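Long-range contacts in 'Carboxyl esterase 2 (Tuber melanosporum Mel28, PDB 5MIF), which probably hydrolyses carboxylic ester bonds as a fungal carboxylesterase of the alpha/beta hydrolase fold: residues P37-Y42 / D323-A328; I60-Q65 / G124-R129; Y93-V98 / A141-V146; V282-D287 / H317-I322. All coordinates share one frame; numbering follows the deposited sequence.

The four contacts lie on and around one mixed eight-stranded sheet. Along the chain, contacts 2, 3 and 4 all fall between the two segments of contact 1, which joins the first modelled helix, 37-47, to the short helix 323-326; contacts 2 and 3 interlock, and contact 4 follows them. Contacts 3 and 4 reach the same sheet with centres about 23 Å apart, contact 3 near one edge and contact 4 on strand 279-284. The centres of contacts 1 and 4 are about 11 Å apart, and the two touch. Gln65 of contact 2 bonds to Ser321 of contact 4 and Asp323 of contact 1, so contacts 1 and 2 both brace the loop that carries the probable catalytic histidine.

Contact 1: P37-Y42 / D323-A328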
loop_
_atom_site.group_PDB
_atom_site.type_symbol
_atom_site.label_atom_id
_atom_site.label_comp_id
_atom_site.label_asym_id
_atom_site.label_seq_id
_atom_site.Cartn_x
_atom_site.Cartn_y
_atom_site.Cartn_z
ATOM N N PRO A 37 16.728 2.220 -7.015
ATOM C CA PRO A 37 17.926 3.073 -7.122
ATOM C C PRO A 37 18.085 4.147 -6.042
ATOM O O PRO A 37 19.206 4.356 -5.577
ATOM C CB PRO A 37 17.759 3.721 -8.498
ATOM C CG PRO A 37 17.042 2.689 -9.293
ATOM C CD PRO A 37 16.067 2.051 -8.325
ATOM N N ILE A 38 17.011 4.833 -5.667
ATOM C CA ILE A 38 17.117 5.886 -4.663
ATOM C C ILE A 38 17.504 5.324 -3.301
ATOM O O ILE A 38 18.342 5.894 -2.594
ATOM C CB ILE A 38 15.806 6.677 -4.513
ATOM C CG1 ILE A 38 15.502 7.458 -5.786
ATOM C CG2 ILE A 38 15.899 7.653 -3.356
ATOM C CD1 ILE A 38 14.258 8.311 -5.677
ATOM N N THR A 39 16.867 4.217 -2.935
ATOM C CA THR A 39 17.131 3.544 -1.672
ATOM C C THR A 39 18.524 2.916 -1.667
ATOM O O THR A 39 19.234 2.948 -0.659
ATOM C CB THR A 39 16.065 2.477 -1.387
ATOM O OG1 THR A 39 14.786 3.118 -1.269
ATOM C CG2 THR A 39 16.374 1.744 -0.081
ATOM N N GLN A 40 18.898 2.336 -2.800
ATOM C CA GLN A 40 20.220 1.760 -2.989
ATOM C C GLN A 40 21.303 2.830 -2.852
ATOM O O GLN A 40 22.319 2.604 -2.215
ATOM C CB GLN A 40 20.306 1.089 -4.356
ATOM C CG GLN A 40 21.589 0.338 -4.601
ATOM C CD GLN A 40 21.754 -0.803 -3.630
ATOM O OE1 GLN A 40 20.974 -1.752 -3.633
ATOM N NE2 GLN A 40 22.776 -0.720 -2.796
ATOM N N ALA A 41 21.071 3.995 -3.448
ATOM C CA ALA A 41 22.001 5.120 -3.354
ATOM C C ALA A 41 22.180 5.568 -1.914
ATOM O O ALA A 41 23.290 5.863 -1.475
ATOM C CB ALA A 41 21.519 6.280 -4.204
ATOM N N TYR A 42 21.079 5.627 -1.176
ATOM C CA TYR A 42 21.145 5.982 0.238
ATOM C C TYR A 42 21.926 4.943 1.049
ATOM O O TYR A 42 22.737 5.293 1.902
ATOM C CB TYR A 42 19.744 6.148 0.810
ATOM C CG TYR A 42 19.737 6.391 2.294
ATOM C CD1 TYR A 42 19.841 7.680 2.803
ATOM C CD2 TYR A 42 19.641 5.336 3.192
ATOM C CE1 TYR A 42 19.842 7.912 4.163
ATOM C CE2 TYR A 42 19.636 5.557 4.555
ATOM C CZ TYR A 42 19.736 6.846 5.035
ATOM O OH TYR A 42 19.734 7.077 6.397
ATOM N N ASP A 323 14.154 11.467 5.096
ATOM C CA ASP A 323 13.748 12.309 3.963
ATOM C C ASP A 323 14.095 11.732 2.587
ATOM O O ASP A 323 13.247 11.671 1.693
ATOM C CB ASP A 323 14.366 13.699 4.113
ATOM C CG ASP A 323 13.738 14.496 5.246
ATOM O OD1 ASP A 323 12.749 14.013 5.852
ATOM O OD2 ASP A 323 14.237 15.607 5.531
ATOM N N VAL A 324 15.347 11.325 2.423
ATOM C CA VAL A 324 15.824 10.773 1.161
ATOM C C VAL A 324 15.039 9.509 0.762
ATOM O O VAL A 324 14.619 9.367 -0.391
ATOM C CB VAL A 324 17.337 10.448 1.249
ATOM C CG1 VAL A 324 17.755 9.477 0.167
ATOM C CG2 VAL A 324 18.167 11.734 1.178
ATOM N N LEU A 325 14.846 8.595 1.711
ATOM C CA LEU A 325 14.115 7.351 1.450
ATOM C C LEU A 325 12.638 7.609 1.139
ATOM O O LEU A 325 12.021 6.905 0.337
ATOM C CB LEU A 325 14.233 6.399 2.652
ATOM C CG LEU A 325 15.623 5.815 2.936
ATOM C CD1 LEU A 325 15.610 4.835 4.108
ATOM C CD2 LEU A 325 16.199 5.154 1.690
ATOM N N SER A 326 12.090 8.649 1.753
ATOM C CA SER A 326 10.662 8.899 1.711
ATOM C C SER A 326 10.188 9.393 0.349
ATOM O O SER A 326 8.982 9.412 0.086
ATOM C CB SER A 326 10.277 9.896 2.815
ATOM O OG SER A 326 10.592 11.235 2.462
ATOM N N GLU A 327 11.120 9.770 -0.526
ATOM C CA GLU A 327 10.740 10.281 -1.845
ATOM C C GLU A 327 10.767 9.210 -2.937
ATOM O O GLU A 327 10.355 9.470 -4.068
ATOM C CB GLU A 327 11.635 11.457 -2.248
ATOM C CG GLU A 327 11.438 12.695 -1.368
ATOM C CD GLU A 327 10.028 13.295 -1.460
ATOM O OE1 GLU A 327 9.364 13.155 -2.510
ATOM O OE2 GLU A 327 9.576 13.900 -0.465
ATOM N N ALA A 328 11.279 8.024 -2.606
ATOM C CA ALA A 328 11.209 6.877 -3.501
ATOM C C ALA A 328 9.732 6.499 -3.699
ATOM O O ALA A 328 8.909 6.747 -2.814
ATOM C CB ALA A 328 12.026 5.694 -2.939
HETATM O O HOH W 1 12.751 4.097 0.069
#
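Tyr42 and Leu325 form the close-packed part of this contact between helix 37-47 and the short helix 323-326. Leu325 CG lies over one face of the phenol ring, offset toward its rim, in a CH-pi contact 4.3 Å from the ring centroid. Leu325 CD2 reaches back to Tyr42 CD2 at 3.8 Å and also touches CA and CG2 of Thr39. With CG of Tyr42 anti to its backbone N (chi1 175°), the ring lies beside Leu325 and Val324, whose CG1 meets Tyr42 CD1 at 3.8 Å from an oblique direction. An alanine in place of Tyr42 would probably leave Leu325 CG without the ring it rests on and open a gap beside Val324. Ile38 CG2 still approaches Val324 O to 3.7 Å, but its CD1 end is looser, 4.0 Å from Ala328 CA, and Arg306 of the second subunit packs on Ile38. Val324 and Glu327 are exposed to solvent. On the buried side, a water donates to Thr39 OG1 at 2.6 Å and to Leu325 O at 2.9 Å; the hydroxyl is also hydrogen-bonded to Asp36 OD1, its main polar partner. No direct hydrogen bond crosses between the segments, which implies a contact resting mainly on apolar packing, with a water bridge at Thr39.

Contact 2: I60-Q65 / G124-R129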
loop_
_atom_site.group_PDB
_atom_site.type_symbol
_atom_site.label_atom_id
_atom_site.label_comp_id
_atom_site.label_asym_id
_atom_site.label_seq_id
_atom_site.Cartn_x
_atom_site.Cartn_y
_atom_site.Cartn_z
ATOM N N ILE A 60 23.087 15.455 21.981
ATOM C CA ILE A 60 21.987 15.890 21.147
ATOM C C ILE A 60 21.402 14.645 20.489
ATOM O O ILE A 60 22.092 13.938 19.758
ATOM C CB ILE A 60 22.439 16.920 20.105
ATOM C CG1 ILE A 60 22.875 18.206 20.814
ATOM C CG2 ILE A 60 21.336 17.179 19.082
ATOM C CD1 ILE A 60 21.877 18.706 21.828
ATOM N N ARG A 61 20.139 14.355 20.789
ATOM C CA ARG A 61 19.509 13.124 20.302
ATOM C C ARG A 61 18.522 13.394 19.166
ATOM O O ARG A 61 18.024 12.471 18.514
ATOM C CB ARG A 61 18.790 12.393 21.435
ATOM C CG ARG A 61 19.623 12.045 22.651
ATOM C CD ARG A 61 20.613 10.935 22.345
ATOM N NE ARG A 61 21.357 10.556 23.545
ATOM C CZ ARG A 61 20.936 9.652 24.430
ATOM N NH1 ARG A 61 19.794 8.997 24.234
ATOM N NH2 ARG A 61 21.664 9.380 25.504
ATOM N N ASP A 62 18.246 14.669 18.941
ATOM C CA ASP A 62 17.290 15.077 17.932
ATOM C C ASP A 62 17.806 16.258 17.113
ATOM O O ASP A 62 18.255 17.259 17.672
ATOM C CB ASP A 62 15.969 15.460 18.597
ATOM C CG ASP A 62 14.907 15.815 17.592
ATOM O OD1 ASP A 62 14.861 15.137 16.549
ATOM O OD2 ASP A 62 14.127 16.760 17.840
ATOM N N GLY A 63 17.733 16.143 15.789
ATOM C CA GLY A 63 18.114 17.244 14.921
ATOM C C GLY A 63 17.504 17.173 13.534
ATOM O O GLY A 63 17.041 16.112 13.091
ATOM N N TYR A 64 17.526 18.304 12.837
ATOM C CA TYR A 64 16.960 18.387 11.499
ATOM C C TYR A 64 17.780 17.562 10.535
ATOM O O TYR A 64 18.995 17.440 10.684
ATOM C CB TYR A 64 16.891 19.835 11.016
ATOM C CG TYR A 64 16.010 20.717 11.866
ATOM C CD1 TYR A 64 14.633 20.539 11.898
ATOM C CD2 TYR A 64 16.551 21.740 12.627
ATOM C CE1 TYR A 64 13.825 21.351 12.673
ATOM C CE2 TYR A 64 15.752 22.555 13.403
ATOM C CZ TYR A 64 14.389 22.361 13.422
ATOM O OH TYR A 64 13.597 23.180 14.203
ATOM N N GLN A 65 17.097 16.940 9.584
ATOM C CA GLN A 65 17.769 16.204 8.528
ATOM C C GLN A 65 18.290 17.145 7.436
ATOM O O GLN A 65 19.212 16.785 6.699
ATOM C CB GLN A 65 16.833 15.151 7.940
ATOM C CG GLN A 65 16.552 13.999 8.887
ATOM C CD GLN A 65 15.573 12.998 8.313
ATOM O OE1 GLN A 65 15.787 12.463 7.228
ATOM N NE2 GLN A 65 14.511 12.707 9.060
ATOM N N GLY A 124 12.843 12.925 17.874
ATOM C CA GLY A 124 12.151 14.026 18.515
ATOM C C GLY A 124 11.518 14.837 17.405
ATOM O O GLY A 124 11.542 14.407 16.249
ATOM N N PRO A 125 10.968 16.013 17.732
ATOM C CA PRO A 125 10.240 16.807 16.734
ATOM C C PRO A 125 11.088 17.231 15.534
ATOM O O PRO A 125 10.535 17.362 14.441
ATOM C CB PRO A 125 9.776 18.032 17.530
ATOM C CG PRO A 125 10.715 18.107 18.712
ATOM C CD PRO A 125 11.020 16.678 19.046
ATOM N N LYS A 126 12.395 17.416 15.709
ATOM C CA LYS A 126 13.238 17.903 14.613
ATOM C C LYS A 126 13.441 16.859 13.533
ATOM O O LYS A 126 13.230 17.120 12.348
ATOM C CB LYS A 126 14.610 18.368 15.130
ATOM C CG LYS A 126 14.599 19.591 16.055
ATOM C CD LYS A 126 16.041 19.922 16.502
ATOM C CE LYS A 126 16.273 21.408 16.729
ATOM N NZ LYS A 126 16.157 21.831 18.150
ATOM N N SER A 127 13.862 15.670 13.942
ATOM C CA SER A 127 14.159 14.611 12.999
ATOM C C SER A 127 12.905 14.077 12.330
ATOM O O SER A 127 12.986 13.429 11.290
ATOM C CB SER A 127 14.920 13.481 13.690
ATOM O OG SER A 127 14.260 13.087 14.875
ATOM N N TYR A 128 11.756 14.325 12.949
ATOM C CA TYR A 128 10.486 13.839 12.422
ATOM C C TYR A 128 9.659 14.935 11.765
ATOM O O TYR A 128 8.488 14.725 11.468
ATOM C CB TYR A 128 9.693 13.146 13.536
ATOM C CG TYR A 128 10.106 11.699 13.657
ATOM C CD1 TYR A 128 11.291 11.348 14.311
ATOM C CD2 TYR A 128 9.339 10.681 13.087
ATOM C CE1 TYR A 128 11.694 10.030 14.403
ATOM C CE2 TYR A 128 9.734 9.350 13.180
ATOM C CZ TYR A 128 10.915 9.033 13.839
ATOM O OH TYR A 128 11.324 7.720 13.923
ATOM N N ARG A 129 10.268 16.100 11.533
ATOM C CA ARG A 129 9.541 17.227 10.950
ATOM C C ARG A 129 8.972 16.877 9.569
ATOM O O ARG A 129 7.873 17.290 9.236
ATOM C CB ARG A 129 10.426 18.480 10.847
ATOM C CG ARG A 129 9.708 19.666 10.184
ATOM C CD ARG A 129 10.509 20.949 10.244
ATOM N NE ARG A 129 11.770 20.840 9.509
ATOM C CZ ARG A 129 12.639 21.839 9.360
ATOM N NH1 ARG A 129 12.372 23.036 9.876
ATOM N NH2 ARG A 129 13.772 21.648 8.688
HETATM O O HOH W 2 11.076 20.816 14.487
#
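The backbones of 60-65 and 124-129 run close without strand pairing, Asp62 beside Gly124 and Tyr64 beside Lys126, where a type I turn spans Lys126 to Arg129. The Asp62 carboxylate grips the start of that turn with both oxygens. OD2 takes Lys126 N on its syn lone pair at 2.8 Å, and OD1 accepts from Ser127 N at 2.8 Å and from Ser127 OG at 2.7 Å, the hydroxyl arriving nearly along the C-O axis. An alanine at Asp62 would probably leave these two amides and the Ser127 hydroxyl without their shared acceptor and let the turn shift. Further out, the Tyr64 ring lies between two long side chains: Lys126 CG sits over one face, 4.0 Å from the centroid, while the Arg129 guanidinium lays its own face on Tyr64 CD1, with CZ 3.5 Å from that atom and the two planes 30° apart. Gln65 NE2 bonds to Ser127 O at 2.8 Å, in the plane of that carbonyl, and also to Ser321 O. The contact pins the loop before strand 75-82 onto the one leading into helix 129-139, with Pro125 packed on Tyr93 and Tyr95 of strand 90-97 and on Phe145 of strand 142-147.

Contact 3: Y93-V98 / A141-V146; sequences YLYKPV and AAVFFV
Three aromatic rings, those of Tyr93, Tyr95 and Phe145, share one side of this strand pair, and a fourth, Phe144, sits on the other. Phe145 O lies at the edge of the Tyr93 ring, near its plane, while Leu94 CD1 lies at the edge of the Phe144 ring, 4.3 Å from Phe144 CD1. Tyr95 and Phe145 run side by side, pointing the same way, and CE2 of Tyr95 touches CB of Phe145 at 3.7 Å. Tyr95 holds its CG anti to the carbonyl carbon (chi1 -56°), and its CD2 lies 4.2 Å from Val143 CG1. On the Phe144 side, Leu94 CD1 reaches Ala142 CB at 4.3 Å. The backbones are antiparallel. Tyr93 and Phe145 form a hydrogen-bonded pair, Tyr93 N to Phe145 O and Phe145 N to Tyr93 O both 2.9 Å; Tyr95 and Val143 form another, with Tyr95 N to Val143 O and Val143 N to Tyr95 O both 2.7 Å. Leu94 and Phe144 are the non-hydrogen-bonded pair between them. Ile132 and Ile136 of helix 129-139 cover the face bearing Tyr95, Val143 and Phe145, whereas Ala166 and Leu170 of helix 158-173 pack on Phe144. Strand 90-97 is thus the antiparallel neighbour of 142-147, which itself runs parallel to 109-115: the change from antiparallel to parallel pairing expected near the N-terminal edge of the alpha/beta hydrolase sheet.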
loop_
_atom_site.group_PDB
_atom_site.type_symbol
_atom_site.label_atom_id
_atom_site.label_comp_id
_atom_site.label_asym_id
_atom_site.label_seq_id
_atom_site.Cartn_x
_atom_site.Cartn_y
_atom_site.Cartn_z
ATOM N N TYR A 93 4.138 18.192 21.707
ATOM C CA TYR A 93 3.897 19.266 20.766
ATOM C C TYR A 93 2.557 19.038 20.053
ATOM O O TYR A 93 2.355 17.996 19.438
ATOM C CB TYR A 93 5.030 19.363 19.744
ATOM C CG TYR A 93 6.403 19.620 20.345
ATOM C CD1 TYR A 93 7.179 18.571 20.835
ATOM C CD2 TYR A 93 6.904 20.913 20.458
ATOM C CE1 TYR A 93 8.439 18.806 21.404
ATOM C CE2 TYR A 93 8.155 21.159 21.019
ATOM C CZ TYR A 93 8.915 20.105 21.494
ATOM O OH TYR A 93 10.150 20.359 22.049
ATOM N N LEU A 94 1.648 20.009 20.111
ATOM C CA LEU A 94 0.408 19.893 19.346
ATOM C C LEU A 94 0.538 20.678 18.046
ATOM O O LEU A 94 0.646 21.900 18.062
ATOM C CB LEU A 94 -0.794 20.397 20.144
ATOM C CG LEU A 94 -2.167 20.288 19.452
ATOM C CD1 LEU A 94 -2.539 18.822 19.222
ATOM C CD2 LEU A 94 -3.252 20.996 20.249
ATOM N N TYR A 95 0.540 19.969 16.924
ATOM C CA TYR A 95 0.616 20.617 15.622
ATOM C C TYR A 95 -0.749 20.629 14.947
ATOM O O TYR A 95 -1.391 19.583 14.842
ATOM C CB TYR A 95 1.619 19.919 14.722
ATOM C CG TYR A 95 3.020 19.791 15.280
ATOM C CD1 TYR A 95 3.841 20.911 15.454
ATOM C CD2 TYR A 95 3.546 18.541 15.569
ATOM C CE1 TYR A 95 5.150 20.769 15.931
ATOM C CE2 TYR A 95 4.827 18.388 16.045
ATOM C CZ TYR A 95 5.628 19.493 16.225
ATOM O OH TYR A 95 6.905 19.282 16.694
ATOM N N LYS A 96 -1.192 21.809 14.513
ATOM C CA LYS A 96 -2.489 21.966 13.835
ATOM C C LYS A 96 -2.364 22.613 12.465
ATOM O O LYS A 96 -1.655 23.598 12.313
ATOM C CB LYS A 96 -3.447 22.808 14.683
ATOM C CG LYS A 96 -3.701 22.282 16.069
ATOM C CD LYS A 96 -4.898 22.974 16.694
ATOM C CE LYS A 96 -4.453 24.267 17.354
ATOM N NZ LYS A 96 -5.599 25.068 17.828
ATOM N N PRO A 97 -3.051 22.060 11.459
ATOM C CA PRO A 97 -3.083 22.742 10.160
ATOM C C PRO A 97 -3.740 24.135 10.258
ATOM O O PRO A 97 -4.573 24.386 11.128
ATOM C CB PRO A 97 -3.938 21.814 9.299
ATOM C CG PRO A 97 -4.826 21.109 10.287
ATOM C CD PRO A 97 -3.969 20.907 11.509
ATOM N N VAL A 98 -3.354 25.033 9.365
ATOM C CA VAL A 98 -3.905 26.387 9.328
ATOM C C VAL A 98 -5.362 26.359 8.841
ATOM O O VAL A 98 -5.795 25.384 8.231
ATOM C CB VAL A 98 -3.075 27.299 8.403
ATOM C CG1 VAL A 98 -1.630 27.281 8.828
ATOM C CG2 VAL A 98 -3.176 26.811 6.971
ATOM N N ALA A 141 -5.490 16.425 9.747
ATOM C CA ALA A 141 -5.680 16.337 11.187
ATOM C C ALA A 141 -4.558 17.045 11.944
ATOM O O ALA A 141 -3.478 17.301 11.396
ATOM C CB ALA A 141 -5.762 14.879 11.630
ATOM N N ALA A 142 -4.825 17.331 13.213
ATOM C CA ALA A 142 -3.780 17.765 14.132
ATOM C C ALA A 142 -2.885 16.576 14.483
ATOM O O ALA A 142 -3.330 15.418 14.435
ATOM C CB ALA A 142 -4.384 18.362 15.390
ATOM N N VAL A 143 -1.633 16.868 14.851
ATOM C CA VAL A 143 -0.697 15.836 15.301
ATOM C C VAL A 143 -0.242 16.160 16.730
ATOM O O VAL A 143 0.260 17.256 17.008
ATOM C CB VAL A 143 0.533 15.728 14.382
ATOM C CG1 VAL A 143 1.596 14.817 15.015
ATOM C CG2 VAL A 143 0.132 15.207 13.003
ATOM N N PHE A 144 -0.462 15.203 17.626
ATOM C CA PHE A 144 -0.065 15.285 19.024
ATOM C C PHE A 144 1.202 14.460 19.142
ATOM O O PHE A 144 1.157 13.231 19.264
ATOM C CB PHE A 144 -1.200 14.762 19.918
ATOM C CG PHE A 144 -0.932 14.834 21.400
ATOM C CD1 PHE A 144 -0.975 16.045 22.078
ATOM C CD2 PHE A 144 -0.720 13.676 22.128
ATOM C CE1 PHE A 144 -0.760 16.100 23.447
ATOM C CE2 PHE A 144 -0.506 13.725 23.494
ATOM C CZ PHE A 144 -0.520 14.938 24.156
ATOM N N PHE A 145 2.338 15.139 19.047
ATOM C CA PHE A 145 3.633 14.471 18.971
ATOM C C PHE A 145 4.249 14.377 20.373
ATOM O O PHE A 145 4.606 15.399 20.979
ATOM C CB PHE A 145 4.546 15.239 18.013
ATOM C CG PHE A 145 5.863 14.575 17.744
ATOM C CD1 PHE A 145 6.959 14.815 18.570
ATOM C CD2 PHE A 145 6.020 13.747 16.658
ATOM C CE1 PHE A 145 8.190 14.216 18.319
ATOM C CE2 PHE A 145 7.250 13.136 16.395
ATOM C CZ PHE A 145 8.340 13.378 17.225
ATOM N N VAL A 146 4.350 13.156 20.895
ATOM C CA VAL A 146 4.839 12.956 22.252
ATOM C C VAL A 146 6.362 12.846 22.272
ATOM O O VAL A 146 6.937 11.931 21.694
ATOM C CB VAL A 146 4.230 11.713 22.887
ATOM C CG1 VAL A 146 4.759 11.558 24.309
ATOM C CG2 VAL A 146 2.705 11.825 22.891
#

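Contact 4: V282-D287 / H317-I322; sequences VVAEVD and HGFASI
Asp287 and His317 both hold CG anti to the backbone N (chi1 -174° and -161°), which places the two CG atoms where carboxylate and imidazole can meet. His317 ND1 then donates to Asp287 OD2 at 2.7 Å. The oxygen sits in the plane of the imidazole, at its edge, and the donor stands 30° out of the carboxylate plane on the syn side. The two flat groups are turned nearly perpendicular. The other carboxylate oxygen, OD1, accepts from the backbone N of Ile289, so that each oxygen has a partner and the rotation of the group is fixed. A water adds a second link, donating to Val286 O at 2.6 Å and accepting from His317 N at 2.9 Å. The rest of the contact is apolar. Phe319, its CG lodged between the backbone N and the carbonyl carbon, turns its ring edge to strand 279-284: CZ meets Val282 CG1 at 3.7 Å and CE2 meets Ala284 CB at 3.8 Å. Tyr218 packs edge-to-face with the Phe319 ring and also meets that of His317. Between the two side chains, Gly318 has backbone angles at which a CB would be jammed against the preceding carbonyl. On the other edge of the imidazole, NE2 is hydrogen-bonded to Ser190 OG in the GxSxG turn. The chain of bonds from Asp287 through His317 to Ser190 is consistent with the Ser-His-Asp catalytic triad of alpha/beta hydrolases, in which the carboxylate fixes the rotation of the imidazole and keeps NE2 turned to the serine.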
loop_
_atom_site.group_PDB
_atom_site.type_symbol
_atom_site.label_atom_id
_atom_site.label_comp_id
_atom_site.label_asym_id
_atom_site.label_seq_id
_atom_site.Cartn_x
_atom_site.Cartn_y
_atom_site.Cartn_z
ATOM N N VAL A 282 2.247 -1.198 7.876
ATOM C CA VAL A 282 3.068 -1.069 6.683
ATOM C C VAL A 282 4.484 -1.523 7.032
ATOM O O VAL A 282 5.034 -1.082 8.033
ATOM C CB VAL A 282 3.064 0.390 6.171
ATOM C CG1 VAL A 282 3.953 0.534 4.967
ATOM C CG2 VAL A 282 1.634 0.823 5.838
ATOM N N VAL A 283 5.069 -2.407 6.232
ATOM C CA VAL A 283 6.430 -2.890 6.512
ATOM C C VAL A 283 7.339 -2.707 5.298
ATOM O O VAL A 283 6.867 -2.636 4.158
ATOM C CB VAL A 283 6.455 -4.384 6.936
ATOM C CG1 VAL A 283 5.735 -4.584 8.274
ATOM C CG2 VAL A 283 5.868 -5.277 5.826
ATOM N N ALA A 284 8.640 -2.589 5.550
ATOM C CA ALA A 284 9.615 -2.545 4.468
ATOM C C ALA A 284 10.028 -3.968 4.113
ATOM O O ALA A 284 10.100 -4.825 4.985
ATOM C CB ALA A 284 10.830 -1.712 4.866
ATOM N N GLU A 285 10.315 -4.221 2.842
ATOM C CA GLU A 285 10.677 -5.568 2.415
ATOM C C GLU A 285 12.036 -5.997 2.965
ATOM O O GLU A 285 12.176 -7.084 3.534
ATOM C CB GLU A 285 10.701 -5.663 0.894
ATOM C CG GLU A 285 11.198 -6.993 0.380
ATOM C CD GLU A 285 11.401 -6.990 -1.121
ATOM O OE1 GLU A 285 11.690 -5.907 -1.677
ATOM O OE2 GLU A 285 11.310 -8.070 -1.737
ATOM N N VAL A 286 13.030 -5.136 2.798
ATOM C CA VAL A 286 14.399 -5.463 3.191
ATOM C C VAL A 286 14.669 -4.880 4.578
ATOM O O VAL A 286 15.089 -3.736 4.729
ATOM C CB VAL A 286 15.398 -4.950 2.136
ATOM C CG1 VAL A 286 16.830 -5.274 2.526
ATOM C CG2 VAL A 286 15.061 -5.562 0.775
ATOM N N ASP A 287 14.399 -5.698 5.587
ATOM C CA ASP A 287 14.295 -5.242 6.964
ATOM C C ASP A 287 14.265 -6.437 7.903
ATOM O O ASP A 287 13.367 -7.272 7.810
ATOM C CB ASP A 287 13.027 -4.404 7.153
ATOM C CG ASP A 287 12.918 -3.775 8.542
ATOM O OD1 ASP A 287 13.664 -4.158 9.466
ATOM O OD2 ASP A 287 12.039 -2.907 8.736
ATOM N N HIS A 317 14.133 -0.358 6.370
ATOM C CA HIS A 317 13.705 0.230 7.633
ATOM C C HIS A 317 13.964 1.740 7.653
ATOM O O HIS A 317 15.016 2.204 7.199
ATOM C CB HIS A 317 14.421 -0.453 8.802
ATOM C CG HIS A 317 13.747 -0.259 10.124
ATOM N ND1 HIS A 317 12.756 -1.102 10.583
ATOM C CD2 HIS A 317 13.907 0.687 11.080
ATOM C CE1 HIS A 317 12.347 -0.692 11.770
ATOM N NE2 HIS A 317 13.034 0.388 12.097
ATOM N N GLY A 318 12.995 2.507 8.140
ATOM C CA GLY A 318 13.159 3.942 8.251
ATOM C C GLY A 318 12.609 4.752 7.086
ATOM O O GLY A 318 12.679 5.983 7.118
ATOM N N PHE A 319 12.033 4.098 6.077
ATOM C CA PHE A 319 11.667 4.840 4.863
ATOM C C PHE A 319 10.642 5.946 5.108
ATOM O O PHE A 319 10.570 6.902 4.343
ATOM C CB PHE A 319 11.162 3.899 3.746
ATOM C CG PHE A 319 9.820 3.233 4.007
ATOM C CD1 PHE A 319 8.625 3.946 3.916
ATOM C CD2 PHE A 319 9.754 1.868 4.236
ATOM C CE1 PHE A 319 7.408 3.319 4.124
ATOM C CE2 PHE A 319 8.537 1.225 4.434
ATOM C CZ PHE A 319 7.362 1.948 4.382
ATOM N N ALA A 320 9.871 5.837 6.183
ATOM C CA ALA A 320 8.818 6.807 6.444
ATOM C C ALA A 320 9.318 8.104 7.091
ATOM O O ALA A 320 8.625 9.115 7.031
ATOM C CB ALA A 320 7.728 6.176 7.314
ATOM N N SER A 321 10.487 8.077 7.733
ATOM C CA SER A 321 10.966 9.272 8.440
ATOM C C SER A 321 12.284 9.823 7.885
ATOM O O SER A 321 12.658 10.957 8.175
ATOM C CB SER A 321 11.123 8.994 9.938
ATOM O OG SER A 321 12.046 7.955 10.192
ATOM N N ILE A 322 12.993 9.020 7.102
ATOM C CA ILE A 322 14.234 9.479 6.488
ATOM C C ILE A 322 13.909 10.163 5.159
ATOM O O ILE A 322 13.430 9.518 4.221
ATOM C CB ILE A 322 15.200 8.312 6.271
ATOM C CG1 ILE A 322 15.505 7.636 7.613
ATOM C CG2 ILE A 322 16.460 8.782 5.545
ATOM C CD1 ILE A 322 16.224 6.302 7.476
HETATM O O HOH W 3 16.156 -2.395 6.717
#